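PDB 5DUD: YbgK from Escherichia coli, which catalyses, as subunit C of 5-oxoprolinase, the cleavage of 5-oxoproline to L-glutamate coupled to hydrolysis of ATP. Local coordinates for residues R175-P180 with C260-D265; L42-D47 with W69-G74; Y10-D15 with T130-G135. All blocks are in the same frame, centred on the assembly; numbering follows the deposited sequence.

Interaction 1: residues R175-P180 with C260-D265; sequences RALPGP and CIIEAD
OD2 of D265 takes two N-H groups of R175: the backbone N, 3.0 Å away in an almost straight bond that arrives from above the carboxylate plane, and NE, in a longer, weak bond. OD1 of the same carboxylate receives R175 NH2 at 3.0 Å through its syn lone pair, completing a salt bridge. The arginine chain bends at chi3 (-72°), which turns NE back to the acid; guanidinium and carboxylate remain 50° apart. I262 CD1 lies over one face of the guanidinium, 3.8 Å above its plane and offset toward the rim. Next along, the strands pair antiparallel. L177 N donates to C260 O at 2.8 Å. C260 N donates to L177 O at 2.8 Å. A176 and I261 form the adjoining non-hydrogen-bonded pair, with A176 CB 4.2 Å from I261 CG1. Helix 285-302 packs on R175, L177 and I262, and A176 bonds by its backbone to V281 and C283. A beta turn, closed by D265 N to I262 O at 3.0 Å, sets the acid beside the strand. The buried carboxylate thus meets a main-chain N-H and a positive charge that would be expected to balance it, joining strand 173-178 to the turn after strand 257-261.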
ATOM      1  N   ARG A 175       1.470  20.070   0.090  1.00 34.87           N
ATOM      2  CA  ARG A 175       2.360  20.280  -1.050  1.00 34.87           C
ATOM      3  C   ARG A 175       2.413  19.049  -1.950  1.00 38.27           C
ATOM      4  O   ARG A 175       2.831  17.986  -1.497  1.00 37.07           O
ATOM      5  CB  ARG A 175       3.772  20.637  -0.568  1.00 34.76           C
ATOM      6  CG  ARG A 175       3.873  22.051  -0.015  1.00 44.40           C
ATOM      7  CD  ARG A 175       5.213  22.312   0.644  1.00 51.88           C
ATOM      8  NE  ARG A 175       5.343  21.599   1.915  1.00 57.05           N
ATOM      9  CZ  ARG A 175       6.417  21.626   2.700  1.00 69.79           C
ATOM     10  NH1 ARG A 175       7.482  22.348   2.358  1.00 57.55           N
ATOM     11  NH2 ARG A 175       6.435  20.942   3.837  1.00 55.43           N
ATOM     12  N   ALA A 176       1.973  19.183  -3.212  1.00 35.36           N
ATOM     13  CA  ALA A 176       2.013  18.088  -4.184  1.00 34.90           C
ATOM     14  C   ALA A 176       2.879  18.483  -5.371  1.00 39.24           C
ATOM     15  O   ALA A 176       2.912  19.653  -5.746  1.00 39.67           O
ATOM     16  CB  ALA A 176       0.603  17.719  -4.647  1.00 35.86           C
ATOM     17  N   LEU A 177       3.580  17.492  -5.955  1.00 35.34           N
ATOM     18  CA  LEU A 177       4.442  17.664  -7.124  1.00 35.71           C
ATOM     19  C   LEU A 177       3.700  17.174  -8.372  1.00 39.90           C
ATOM     20  O   LEU A 177       3.137  16.082  -8.331  1.00 38.98           O
ATOM     21  CB  LEU A 177       5.764  16.885  -6.957  1.00 35.33           C
ATOM     22  CG  LEU A 177       6.931  17.658  -6.361  1.00 40.19           C
ATOM     23  CD1 LEU A 177       8.075  16.727  -6.000  1.00 39.95           C
ATOM     24  CD2 LEU A 177       7.457  18.698  -7.339  1.00 43.84           C
ATOM     25  N   PRO A 178       3.702  17.920  -9.493  1.00 37.37           N
ATOM     26  CA  PRO A 178       2.965  17.454 -10.679  1.00 37.70           C
ATOM     27  C   PRO A 178       3.586  16.264 -11.413  1.00 41.38           C
ATOM     28  O   PRO A 178       4.803  16.096 -11.420  1.00 41.01           O
ATOM     29  CB  PRO A 178       2.994  18.681 -11.604  1.00 40.64           C
ATOM     30  CG  PRO A 178       4.193  19.446 -11.203  1.00 45.03           C
ATOM     31  CD  PRO A 178       4.324  19.240  -9.726  1.00 39.69           C
ATOM     32  N   GLY A 179       2.758  15.620 -12.235  1.00 37.99           N
ATOM     33  CA  GLY A 179       3.163  14.628 -13.226  1.00 37.71           C
ATOM     34  C   GLY A 179       3.291  13.246 -12.669  1.00 40.30           C
ATOM     35  O   GLY A 179       3.053  13.065 -11.471  1.00 39.31           O
ATOM     36  N   PRO A 180       3.600  12.199 -13.462  1.00 36.37           N
ATOM     37  CA  PRO A 180       3.946  12.048 -14.901  1.00 36.82           C
ATOM     38  C   PRO A 180       2.871  12.454 -15.930  1.00 40.94           C
ATOM     39  O   PRO A 180       3.253  12.994 -16.962  1.00 41.39           O
ATOM     40  CB  PRO A 180       4.237  10.539 -15.027  1.00 38.30           C
ATOM     41  CG  PRO A 180       4.573  10.099 -13.649  1.00 41.78           C
ATOM     42  CD  PRO A 180       3.719  10.921 -12.759  1.00 37.00           C
ATOM     43  N   CYS A 260       1.669  14.000  -7.142  1.00 31.18           N
ATOM     44  CA  CYS A 260       2.185  13.125  -6.090  1.00 30.30           C
ATOM     45  C   CYS A 260       2.487  13.958  -4.857  1.00 33.49           C
ATOM     46  O   CYS A 260       3.250  14.917  -4.945  1.00 33.49           O
ATOM     47  CB  CYS A 260       3.419  12.358  -6.561  1.00 30.59           C
ATOM     48  SG  CYS A 260       4.021  11.127  -5.373  1.00 33.69           S
ATOM     49  N   ILE A 261       1.853  13.622  -3.725  1.00 29.26           N
ATOM     50  CA  ILE A 261       2.039  14.320  -2.453  1.00 28.72           C
ATOM     51  C   ILE A 261       3.391  13.913  -1.853  1.00 31.96           C
ATOM     52  O   ILE A 261       3.761  12.734  -1.892  1.00 31.28           O
ATOM     53  CB  ILE A 261       0.854  14.030  -1.494  1.00 31.62           C
ATOM     54  CG1 ILE A 261      -0.468  14.560  -2.100  1.00 32.57           C
ATOM     55  CG2 ILE A 261       1.078  14.643  -0.105  1.00 32.35           C
ATOM     56  CD1 ILE A 261      -1.611  13.773  -1.763  1.00 39.59           C
ATOM     57  N   ILE A 262       4.130  14.902  -1.329  1.00 28.24           N
ATOM     58  CA  ILE A 262       5.461  14.671  -0.760  1.00 27.53           C
ATOM     59  C   ILE A 262       5.335  13.964   0.593  1.00 30.23           C
ATOM     60  O   ILE A 262       4.380  14.207   1.329  1.00 29.51           O
ATOM     61  CB  ILE A 262       6.309  15.977  -0.667  1.00 31.09           C
ATOM     62  CG1 ILE A 262       5.723  17.030   0.327  1.00 31.56           C
ATOM     63  CG2 ILE A 262       6.499  16.569  -2.064  1.00 32.41           C
ATOM     64  CD1 ILE A 262       6.626  18.176   0.649  1.00 37.46           C
ATOM     65  N   GLU A 263       6.300  13.086   0.906  1.00 26.58           N
ATOM     66  CA  GLU A 263       6.324  12.294   2.144  1.00 26.07           C
ATOM     67  C   GLU A 263       6.272  13.158   3.428  1.00 29.44           C
ATOM     68  O   GLU A 263       5.714  12.705   4.425  1.00 28.65           O
ATOM     69  CB  GLU A 263       7.574  11.398   2.165  1.00 27.63           C
ATOM     70  CG  GLU A 263       7.601  10.369   3.285  1.00 39.13           C
ATOM     71  CD  GLU A 263       8.674   9.311   3.120  1.00 61.82           C
ATOM     72  OE1 GLU A 263       9.584   9.249   3.978  1.00 57.94           O
ATOM     73  OE2 GLU A 263       8.615   8.552   2.124  1.00 56.21           O
ATOM     74  N   ALA A 264       6.819  14.391   3.394  1.00 26.15           N
ATOM     75  CA  ALA A 264       6.793  15.293   4.550  1.00 26.11           C
ATOM     76  C   ALA A 264       5.370  15.799   4.873  1.00 29.52           C
ATOM     77  O   ALA A 264       5.124  16.163   6.020  1.00 29.19           O
ATOM     78  CB  ALA A 264       7.718  16.481   4.308  1.00 27.49           C
ATOM     79  N   ASP A 265       4.442  15.824   3.887  1.00 25.76           N
ATOM     80  CA  ASP A 265       3.064  16.300   4.080  1.00 25.58           C
ATOM     81  C   ASP A 265       2.027  15.165   4.139  1.00 28.49           C
ATOM     82  O   ASP A 265       0.854  15.444   4.393  1.00 28.03           O
ATOM     83  CB  ASP A 265       2.686  17.291   2.961  1.00 27.91           C
ATOM     84  CG  ASP A 265       3.299  18.663   3.163  1.00 37.46           C
ATOM     85  OD1 ASP A 265       4.435  18.738   3.682  1.00 37.64           O
ATOM     86  OD2 ASP A 265       2.644  19.663   2.802  1.00 44.24           O
TER

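Interaction 2: residues L42-D47 with W69-G74; sequences LLVGND and WFALTG
V44 lays its CG1 methyl across the backbone of strand 68-74, with F70 C and F70 CA each 3.7 Å from that methyl. A chi1 of -68° puts CG1, anti to V44's own carbonyl carbon, over the strand backbone. The same V44 CG1 methyl also lies 4.1 Å from A71 CB. One residue back in the helix, L43 meets that alanine too: its CB is 4.1 Å from A71 CB, and CD1 is equally close. A71 CB is thus met by both helix side chains. Side chains alternate along the strand. A71 and T73 start toward the helix, whereas F70 and L72 start away from it and pack on L113; the F70 ring also meets L92 and M94. W69 sets out toward the helix too, but its indole leads away. No hydrogen bond joins the two segments; methyl groups pack on one another and on the strand backbone.

G45, with its positive phi, ends the helix in a Schellman motif, and the N46 side chain bonds through ND2 to V115 O and through OD1 to G117 N. Helix 34-44 therefore rests on one face of the five-stranded antiparallel sheet: T73 continues the contact to I39 and A40 and bonds through OG1 to A36 O, while strands 92-94 and 110-115 flank strand 68-74 on its two edges.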
ATOM      1  N   LEU A  42       9.139   7.000  20.610  1.00 31.49           N
ATOM      2  CA  LEU A  42      10.331   7.697  21.087  1.00 32.35           C
ATOM      3  C   LEU A  42      10.160   8.094  22.559  1.00 37.51           C
ATOM      4  O   LEU A  42      11.043   7.807  23.371  1.00 38.02           O
ATOM      5  CB  LEU A  42      10.651   8.931  20.220  1.00 32.04           C
ATOM      6  CG  LEU A  42      11.382   8.633  18.897  1.00 36.52           C
ATOM      7  CD1 LEU A  42      11.187   9.756  17.899  1.00 36.05           C
ATOM      8  CD2 LEU A  42      12.870   8.392  19.123  1.00 40.10           C
ATOM      9  N   LEU A  43       9.011   8.690  22.910  1.00 34.23           N
ATOM     10  CA  LEU A  43       8.725   9.094  24.291  1.00 35.18           C
ATOM     11  C   LEU A  43       8.833   7.913  25.253  1.00 40.48           C
ATOM     12  O   LEU A  43       9.418   8.078  26.319  1.00 41.11           O
ATOM     13  CB  LEU A  43       7.328   9.728  24.416  1.00 34.78           C
ATOM     14  CG  LEU A  43       7.185  11.148  23.886  1.00 39.07           C
ATOM     15  CD1 LEU A  43       5.736  11.449  23.535  1.00 38.75           C
ATOM     16  CD2 LEU A  43       7.725  12.163  24.888  1.00 42.40           C
ATOM     17  N   VAL A  44       8.320   6.720  24.872  1.00 37.21           N
ATOM     18  CA  VAL A  44       8.374   5.552  25.754  1.00 37.99           C
ATOM     19  C   VAL A  44       9.749   4.828  25.733  1.00 42.77           C
ATOM     20  O   VAL A  44       9.952   3.942  26.561  1.00 43.23           O
ATOM     21  CB  VAL A  44       7.211   4.549  25.535  1.00 41.45           C
ATOM     22  CG1 VAL A  44       5.883   5.160  25.972  1.00 40.96           C
ATOM     23  CG2 VAL A  44       7.127   4.032  24.107  1.00 40.33           C
ATOM     24  N   GLY A  45      10.667   5.200  24.843  1.00 39.36           N
ATOM     25  CA  GLY A  45      12.001   4.613  24.794  1.00 40.19           C
ATOM     26  C   GLY A  45      12.163   3.480  23.805  1.00 43.85           C
ATOM     27  O   GLY A  45      13.283   3.002  23.615  1.00 44.45           O
ATOM     28  N   ASN A  46      11.070   3.053  23.141  1.00 39.20           N
ATOM     29  CA  ASN A  46      11.118   1.983  22.138  1.00 38.78           C
ATOM     30  C   ASN A  46      11.739   2.512  20.850  1.00 42.53           C
ATOM     31  O   ASN A  46      11.907   3.723  20.705  1.00 41.81           O
ATOM     32  CB  ASN A  46       9.701   1.443  21.818  1.00 38.01           C
ATOM     33  CG  ASN A  46       8.861   1.005  22.991  1.00 57.59           C
ATOM     34  OD1 ASN A  46       9.353   0.817  24.110  1.00 51.90           O
ATOM     35  ND2 ASN A  46       7.567   0.839  22.757  1.00 48.22           N
ATOM     36  N   ASP A  47      12.014   1.620  19.880  1.00 39.16           N
ATOM     37  CA  ASP A  47      12.520   2.036  18.565  1.00 38.45           C
ATOM     38  C   ASP A  47      11.393   2.809  17.867  1.00 40.94           C
ATOM     39  O   ASP A  47      10.239   2.426  18.026  1.00 40.05           O
ATOM     40  CB  ASP A  47      12.969   0.811  17.748  1.00 40.60           C
ATOM     41  CG  ASP A  47      13.525   1.176  16.386  1.00 50.21           C
ATOM     42  OD1 ASP A  47      14.483   1.979  16.333  1.00 51.27           O
ATOM     43  OD2 ASP A  47      12.991   0.675  15.375  1.00 55.22           O
ATOM     44  N   TRP A  69       5.440   2.653  31.522  1.00 40.03           N
ATOM     45  CA  TRP A  69       5.215   4.011  31.017  1.00 38.92           C
ATOM     46  C   TRP A  69       4.390   3.953  29.742  1.00 41.01           C
ATOM     47  O   TRP A  69       4.369   2.914  29.079  1.00 40.27           O
ATOM     48  CB  TRP A  69       6.559   4.714  30.748  1.00 37.94           C
ATOM     49  CG  TRP A  69       7.503   4.705  31.917  1.00 40.50           C
ATOM     50  CD1 TRP A  69       8.339   3.692  32.286  1.00 44.47           C
ATOM     51  CD2 TRP A  69       7.717   5.766  32.853  1.00 41.20           C
ATOM     52  NE1 TRP A  69       9.045   4.049  33.411  1.00 45.37           N
ATOM     53  CE2 TRP A  69       8.689   5.321  33.775  1.00 46.68           C
ATOM     54  CE3 TRP A  69       7.182   7.053  33.004  1.00 42.20           C
ATOM     55  CZ2 TRP A  69       9.137   6.120  34.832  1.00 47.24           C
ATOM     56  CZ3 TRP A  69       7.637   7.848  34.044  1.00 44.92           C
ATOM     57  CH2 TRP A  69       8.592   7.376  34.951  1.00 47.07           C
ATOM     58  N   PHE A  70       3.706   5.060  29.395  1.00 36.60           N
ATOM     59  CA  PHE A  70       2.892   5.137  28.180  1.00 35.06           C
ATOM     60  C   PHE A  70       2.871   6.566  27.623  1.00 38.18           C
ATOM     61  O   PHE A  70       3.366   7.494  28.266  1.00 38.20           O
ATOM     62  CB  PHE A  70       1.460   4.632  28.444  1.00 36.76           C
ATOM     63  CG  PHE A  70       0.473   5.660  28.950  1.00 38.38           C
ATOM     64  CD1 PHE A  70       0.457   6.032  30.285  1.00 42.52           C
ATOM     65  CD2 PHE A  70      -0.470   6.219  28.099  1.00 39.68           C
ATOM     66  CE1 PHE A  70      -0.474   6.957  30.756  1.00 43.62           C
ATOM     67  CE2 PHE A  70      -1.389   7.156  28.569  1.00 42.74           C
ATOM     68  CZ  PHE A  70      -1.384   7.521  29.893  1.00 41.89           C
ATOM     69  N   ALA A  71       2.304   6.728  26.428  1.00 33.56           N
ATOM     70  CA  ALA A  71       2.212   8.032  25.774  1.00 32.84           C
ATOM     71  C   ALA A  71       1.100   8.048  24.728  1.00 35.37           C
ATOM     72  O   ALA A  71       0.779   7.006  24.156  1.00 34.58           O
ATOM     73  CB  ALA A  71       3.545   8.379  25.125  1.00 33.45           C
ATOM     74  N   LEU A  72       0.514   9.235  24.483  1.00 31.49           N
ATOM     75  CA  LEU A  72      -0.547   9.444  23.489  1.00 30.63           C
ATOM     76  C   LEU A  72      -0.134  10.539  22.497  1.00 34.11           C
ATOM     77  O   LEU A  72       0.448  11.537  22.913  1.00 33.98           O
ATOM     78  CB  LEU A  72      -1.863   9.835  24.172  1.00 31.16           C
ATOM     79  CG  LEU A  72      -2.707   8.732  24.810  1.00 36.28           C
ATOM     80  CD1 LEU A  72      -3.754   9.344  25.728  1.00 37.15           C
ATOM     81  CD2 LEU A  72      -3.382   7.857  23.751  1.00 38.09           C
ATOM     82  N   THR A  73      -0.378  10.329  21.190  1.00 30.21           N
ATOM     83  CA  THR A  73      -0.051  11.289  20.124  1.00 29.69           C
ATOM     84  C   THR A  73      -1.230  11.328  19.128  1.00 33.28           C
ATOM     85  O   THR A  73      -2.266  10.710  19.379  1.00 32.88           O
ATOM     86  CB  THR A  73       1.285  10.915  19.438  1.00 36.67           C
ATOM     87  OG1 THR A  73       1.255   9.530  19.127  1.00 34.91           O
ATOM     88  CG2 THR A  73       2.517  11.251  20.288  1.00 36.02           C
ATOM     89  N   GLY A  74      -1.079  12.073  18.029  1.00 29.87           N
ATOM     90  CA  GLY A  74      -2.107  12.206  16.999  1.00 29.59           C
ATOM     91  C   GLY A  74      -3.194  13.189  17.391  1.00 34.40           C
ATOM     92  O   GLY A  74      -2.895  14.232  17.977  1.00 34.71           O
TER

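Interaction 3: residues Y10-D15 with T130-G135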
ATOM      1  N   TYR A  10     -12.293   1.695  14.139  1.00 37.14           N
ATOM      2  CA  TYR A  10     -11.208   1.232  13.263  1.00 36.06           C
ATOM      3  C   TYR A  10      -9.887   1.317  14.034  1.00 38.72           C
ATOM      4  O   TYR A  10      -9.078   2.222  13.809  1.00 37.72           O
ATOM      5  CB  TYR A  10     -11.191   2.081  11.962  1.00 36.94           C
ATOM      6  CG  TYR A  10     -11.089   1.282  10.685  1.00 38.73           C
ATOM      7  CD1 TYR A  10     -12.217   0.713  10.106  1.00 41.44           C
ATOM      8  CD2 TYR A  10      -9.888   1.193   9.990  1.00 38.87           C
ATOM      9  CE1 TYR A  10     -12.142   0.024   8.897  1.00 42.47           C
ATOM     10  CE2 TYR A  10      -9.800   0.508   8.781  1.00 39.80           C
ATOM     11  CZ  TYR A  10     -10.929  -0.079   8.238  1.00 48.26           C
ATOM     12  OH  TYR A  10     -10.832  -0.746   7.038  1.00 49.59           O
ATOM     13  N   THR A  11      -9.686   0.378  14.974  1.00 34.95           N
ATOM     14  CA  THR A  11      -8.472   0.323  15.797  1.00 34.24           C
ATOM     15  C   THR A  11      -7.633  -0.879  15.364  1.00 37.16           C
ATOM     16  O   THR A  11      -8.173  -1.978  15.244  1.00 37.16           O
ATOM     17  CB  THR A  11      -8.840   0.270  17.283  1.00 43.46           C
ATOM     18  OG1 THR A  11      -9.778   1.311  17.551  1.00 44.13           O
ATOM     19  CG2 THR A  11      -7.627   0.441  18.197  1.00 41.83           C
ATOM     20  N   THR A  12      -6.315  -0.669  15.126  1.00 32.69           N
ATOM     21  CA  THR A  12      -5.376  -1.709  14.676  1.00 32.17           C
ATOM     22  C   THR A  12      -3.978  -1.507  15.251  1.00 35.17           C
ATOM     23  O   THR A  12      -3.632  -0.396  15.648  1.00 34.27           O
ATOM     24  CB  THR A  12      -5.261  -1.707  13.132  1.00 38.47           C
ATOM     25  OG1 THR A  12      -4.799  -0.427  12.679  1.00 37.26           O
ATOM     26  CG2 THR A  12      -6.548  -2.079  12.452  1.00 36.32           C
ATOM     27  N   VAL A  13      -3.153  -2.572  15.226  1.00 31.69           N
ATOM     28  CA  VAL A  13      -1.747  -2.528  15.655  1.00 31.38           C
ATOM     29  C   VAL A  13      -0.915  -2.092  14.445  1.00 33.89           C
ATOM     30  O   VAL A  13      -0.882  -2.821  13.451  1.00 33.35           O
ATOM     31  CB  VAL A  13      -1.257  -3.892  16.209  1.00 36.15           C
ATOM     32  CG1 VAL A  13       0.141  -3.768  16.814  1.00 36.25           C
ATOM     33  CG2 VAL A  13      -2.240  -4.469  17.228  1.00 36.64           C
ATOM     34  N   GLN A  14      -0.270  -0.917  14.509  1.00 29.48           N
ATOM     35  CA  GLN A  14       0.513  -0.397  13.395  1.00 28.68           C
ATOM     36  C   GLN A  14       1.974  -0.210  13.786  1.00 33.03           C
ATOM     37  O   GLN A  14       2.288   0.083  14.935  1.00 33.05           O
ATOM     38  CB  GLN A  14      -0.088   0.924  12.888  1.00 29.29           C
ATOM     39  CG  GLN A  14      -1.477   0.771  12.258  1.00 38.80           C
ATOM     40  CD  GLN A  14      -1.497  -0.079  11.002  1.00 51.24           C
ATOM     41  OE1 GLN A  14      -0.489  -0.256  10.313  1.00 45.43           O
ATOM     42  NE2 GLN A  14      -2.659  -0.615  10.660  1.00 41.53           N
ATOM     43  N   ASP A  15       2.855  -0.421  12.795  1.00 29.65           N
ATOM     44  CA  ASP A  15       4.318  -0.385  12.888  1.00 29.78           C
ATOM     45  C   ASP A  15       4.911   0.636  11.878  1.00 33.24           C
ATOM     46  O   ASP A  15       4.170   1.427  11.295  1.00 31.96           O
ATOM     47  CB  ASP A  15       4.822  -1.812  12.554  1.00 32.15           C
ATOM     48  CG  ASP A  15       6.037  -2.262  13.327  1.00 43.06           C
ATOM     49  OD1 ASP A  15       5.902  -2.527  14.534  1.00 44.55           O
ATOM     50  OD2 ASP A  15       7.119  -2.380  12.716  1.00 48.82           O
ATOM     51  N   THR A 130      -0.986  -4.229  10.647  1.00 27.20           N
ATOM     52  CA  THR A 130      -2.187  -4.987  10.303  1.00 27.51           C
ATOM     53  C   THR A 130      -2.619  -4.685   8.872  1.00 31.62           C
ATOM     54  O   THR A 130      -2.861  -3.522   8.538  1.00 30.45           O
ATOM     55  CB  THR A 130      -3.335  -4.667  11.276  1.00 34.87           C
ATOM     56  OG1 THR A 130      -2.822  -4.595  12.604  1.00 34.22           O
ATOM     57  CG2 THR A 130      -4.449  -5.702  11.229  1.00 34.37           C
ATOM     58  N   ASP A 131      -2.706  -5.730   8.036  1.00 29.43           N
ATOM     59  CA  ASP A 131      -3.177  -5.625   6.657  1.00 29.56           C
ATOM     60  C   ASP A 131      -4.601  -6.189   6.641  1.00 34.13           C
ATOM     61  O   ASP A 131      -4.787  -7.402   6.741  1.00 34.31           O
ATOM     62  CB  ASP A 131      -2.219  -6.375   5.715  1.00 31.94           C
ATOM     63  CG  ASP A 131      -2.287  -5.936   4.261  1.00 42.64           C
ATOM     64  OD1 ASP A 131      -3.330  -5.379   3.854  1.00 43.10           O
ATOM     65  OD2 ASP A 131      -1.307  -6.177   3.522  1.00 48.86           O
ATOM     66  N   LEU A 132      -5.602  -5.300   6.608  1.00 30.58           N
ATOM     67  CA  LEU A 132      -7.014  -5.683   6.698  1.00 31.07           C
ATOM     68  C   LEU A 132      -7.550  -6.314   5.408  1.00 35.52           C
ATOM     69  O   LEU A 132      -8.493  -7.100   5.483  1.00 35.92           O
ATOM     70  CB  LEU A 132      -7.867  -4.463   7.073  1.00 30.87           C
ATOM     71  CG  LEU A 132      -7.526  -3.815   8.418  1.00 35.32           C
ATOM     72  CD1 LEU A 132      -7.987  -2.373   8.458  1.00 35.31           C
ATOM     73  CD2 LEU A 132      -8.125  -4.589   9.576  1.00 38.24           C
ATOM     74  N   LYS A 133      -6.958  -5.986   4.243  1.00 31.75           N
ATOM     75  CA  LYS A 133      -7.368  -6.562   2.957  1.00 32.08           C
ATOM     76  C   LYS A 133      -6.789  -7.967   2.781  1.00 36.60           C
ATOM     77  O   LYS A 133      -7.465  -8.842   2.245  1.00 36.99           O
ATOM     78  CB  LYS A 133      -6.911  -5.660   1.800  1.00 34.18           C
ATOM     79  CG  LYS A 133      -7.272  -6.176   0.403  1.00 49.02           C
ATOM     80  CD  LYS A 133      -7.180  -5.067  -0.634  1.00 57.98           C
ATOM     81  CE  LYS A 133      -7.307  -5.567  -2.057  1.00 69.80           C
ATOM     82  NZ  LYS A 133      -8.651  -6.139  -2.351  1.00 78.97           N
ATOM     83  N   VAL A 134      -5.541  -8.170   3.236  1.00 32.99           N
ATOM     84  CA  VAL A 134      -4.823  -9.442   3.125  1.00 33.50           C
ATOM     85  C   VAL A 134      -5.135 -10.366   4.311  1.00 38.09           C
ATOM     86  O   VAL A 134      -5.123 -11.584   4.146  1.00 38.92           O
ATOM     87  CB  VAL A 134      -3.300  -9.185   2.999  1.00 37.01           C
ATOM     88  CG1 VAL A 134      -2.516 -10.483   2.866  1.00 37.64           C
ATOM     89  CG2 VAL A 134      -2.994  -8.249   1.830  1.00 36.33           C
ATOM     90  N   GLY A 135      -5.361  -9.794   5.493  1.00 34.06           N
ATOM     91  CA  GLY A 135      -5.648 -10.556   6.703  1.00 34.46           C
ATOM     92  C   GLY A 135      -4.411 -11.102   7.386  1.00 38.73           C
ATOM     93  O   GLY A 135      -4.375 -12.280   7.745  1.00 39.20           O
TER
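T130 turns its hydroxyl beside its own backbone N (chi1 -42°), and from there both donors of the residue reach V13 O. OG1 donates to V13 O at 2.8 Å, coming in well off the carbonyl direction, while T130 N sits nearly in line with the carbonyl, the C=O...N angle being 170°. The bond from T130 N to V13 O is 3.1 Å long and bent, 136° at the hydrogen. One carbonyl oxygen is thus gripped twice by a single threonine, and this ties both the backbone and the hydroxyl of T130 to the strand. The threonine also touches T12, whose CB lies 3.8 Å from T130 OG1.

Two residues further on, L132 sends its branches to different partners. CD2 meets T12 CG2 tip to tip at 4.1 Å. CD1 approaches the Y10 ring obliquely, nearest to CE2 at 3.4 Å, and the phenol OH is the next neighbour, 3.6 Å from CD1. L132 and Y10, too, reach toward each other with their ends. After L132 the chain curls into a short helical turn, closed by G135 N to D131 O at 2.8 Å; K133 and V134 in this turn lie against a chain of another protein.

Strand 12-14 pairs with strand 52-56 through the backbones of T12 and Q14, and V13 O faces the other way, to the loop. S129 OG, just before the loop segment, bonds to D15 N. The pattern is that of an edge strand whose outer side is met by a loop rather than by another strand: within this chain 12-14 is outermost in the five-stranded antiparallel sheet of a carboxyltransferase-type protein, whose family belongs to the cyclophilin-like clan.

How the interactions relate
From the N terminus, strand 12-14 is followed by helix 34-44. Interaction 2 closes a short loop, bringing strand 68-74 back against the C-terminal end of that helix. Interaction 3 closes a much wider one, when 130-135 returns to 10-15, and interaction 2 is nested inside it. Both reach the same five-stranded sheet, one at its edge strand and one on a face, about 20 Å apart between centres. Interaction 1 opens only afterwards, in series, and joins strands 173-178 and 257-261 in a separate, mixed sheet. It lies on the opposite side of the chain's centre from the other two.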